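Side-chain contact in protein E (Haemophilus influenzae, PDB 3ZH5), which acts as a multifunctional bacterial adhesin that binds host epithelial cells and the host proteins vitronectin, laminin and plasminogen, aiding serum resistance and immune evasion: residues Leu80-Val83 against Arg84-Phe87. Numbering follows the deposited sequence.
Sequences LTQV and RTDF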
loop_
_atom_site.group_PDB
_atom_site.type_symbol
_atom_site.label_atom_id
_atom_site.label_comp_id
_atom_site.label_asym_id
_atom_site.label_seq_id
_atom_site.Cartn_x
_atom_site.Cartn_y
_atom_site.Cartn_z
ATOM N N LEU A 80 -8.963 -6.960 5.673
ATOM C CA LEU A 80 -8.215 -5.883 5.044
ATOM C C LEU A 80 -9.091 -5.348 3.939
ATOM O O LEU A 80 -9.439 -6.091 3.014
ATOM C CB LEU A 80 -6.930 -6.399 4.378
ATOM C CG LEU A 80 -6.022 -5.270 3.863
ATOM C CD1 LEU A 80 -5.447 -4.507 5.028
ATOM C CD2 LEU A 80 -4.861 -5.771 3.088
ATOM N N THR A 81 -9.477 -4.079 4.043
ATOM C CA THR A 81 -10.274 -3.418 3.006
ATOM C C THR A 81 -9.412 -2.534 2.122
ATOM O O THR A 81 -8.581 -1.732 2.610
ATOM C CB THR A 81 -11.353 -2.576 3.698
ATOM O OG1 THR A 81 -12.079 -3.421 4.608
ATOM C CG2 THR A 81 -12.259 -1.883 2.700
ATOM N N GLN A 82 -9.572 -2.705 0.821
ATOM C CA GLN A 82 -8.991 -1.821 -0.191
ATOM C C GLN A 82 -9.991 -0.711 -0.414
ATOM O O GLN A 82 -11.134 -0.982 -0.825
ATOM C CB GLN A 82 -8.722 -2.576 -1.491
ATOM C CG GLN A 82 -8.455 -1.732 -2.753
ATOM C CD GLN A 82 -7.264 -0.814 -2.728
ATOM O OE1 GLN A 82 -6.266 -1.052 -2.034
ATOM N NE2 GLN A 82 -7.338 0.234 -3.539
ATOM N N VAL A 83 -9.557 0.528 -0.173
ATOM C CA VAL A 83 -10.462 1.687 -0.234
ATOM C C VAL A 83 -10.272 2.511 -1.493
ATOM O O VAL A 83 -11.247 2.963 -2.111
ATOM C CB VAL A 83 -10.249 2.600 0.998
ATOM C CG1 VAL A 83 -10.994 3.922 0.854
ATOM C CG2 VAL A 83 -10.684 1.835 2.229
ATOM N N ARG A 84 -9.032 2.766 -1.858
ATOM C CA ARG A 84 -8.792 3.549 -3.069
ATOM C C ARG A 84 -7.367 3.436 -3.554
ATOM O O ARG A 84 -6.448 2.985 -2.819
ATOM C CB ARG A 84 -9.181 5.009 -2.915
ATOM C CG ARG A 84 -8.187 5.861 -2.199
ATOM C CD ARG A 84 -8.525 7.338 -2.258
ATOM N NE ARG A 84 -8.168 7.952 -3.547
ATOM C CZ ARG A 84 -9.026 8.517 -4.397
ATOM N NH1 ARG A 84 -10.325 8.581 -4.116
ATOM N NH2 ARG A 84 -8.586 9.050 -5.539
ATOM N N THR A 85 -7.219 3.809 -4.828
ATOM C CA THR A 85 -5.969 3.710 -5.543
ATOM C C THR A 85 -5.658 4.999 -6.253
ATOM O O THR A 85 -6.510 5.568 -6.917
ATOM C CB THR A 85 -6.030 2.607 -6.604
ATOM O OG1 THR A 85 -6.202 1.343 -5.956
ATOM C CG2 THR A 85 -4.762 2.593 -7.409
ATOM N N ASP A 86 -4.423 5.461 -6.078
ATOM C CA ASP A 86 -3.934 6.637 -6.770
ATOM C C ASP A 86 -2.627 6.287 -7.450
ATOM O O ASP A 86 -1.783 5.585 -6.872
ATOM C CB ASP A 86 -3.721 7.774 -5.762
ATOM C CG ASP A 86 -5.042 8.333 -5.225
ATOM O OD1 ASP A 86 -5.738 9.025 -6.008
ATOM O OD2 ASP A 86 -5.384 8.070 -4.041
ATOM N N PHE A 87 -2.443 6.761 -8.677
ATOM C CA PHE A 87 -1.177 6.547 -9.363
ATOM C C PHE A 87 -0.344 7.806 -9.299
ATOM O O PHE A 87 -0.876 8.891 -9.355
ATOM C CB PHE A 87 -1.410 6.171 -10.820
ATOM C CG PHE A 87 -2.241 4.941 -10.996
ATOM C CD1 PHE A 87 -1.676 3.686 -10.864
ATOM C CD2 PHE A 87 -3.577 5.040 -11.316
ATOM C CE1 PHE A 87 -2.432 2.556 -11.033
ATOM C CE2 PHE A 87 -4.337 3.907 -11.483
ATOM C CZ PHE A 87 -3.762 2.664 -11.344
#
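The amide end of Q82 reaches forward along its own strand to T85, and the two side chains cross at about a right angle. Q82 starts with CG anti to its backbone N and then bends at chi2, which lays the carboxamide lengthwise and sets NE2 2.9 Å from OG1 of T85. The same NE2 is 3.0 Å from the backbone O of R84. OE1 of this buried residue is hydrogen-bonded to K71 and T85 OG1 to Q69, both on the adjacent strand 64-74. V83 and R84 sit next to each other on the opposite side of the strand. A bend at chi3 (-78°) turns the R84 guanidinium along the strand to grip D86 side-on, NE to OD2 (2.8 Å) and NH2 to OD1 (2.9 Å). Both bonds are nearly straight and in the guanidinium plane, but tilted out of the carboxylate plane; R97 is a second salt-bridge partner of OD1. The helix-like psi of V83 (phi -104°, psi -44°), and the backbone pairing of V83 and R84 with the single residue Y70, mark a classic beta bulge, which bends strand 79-88 within the antiparallel sheet of protein E.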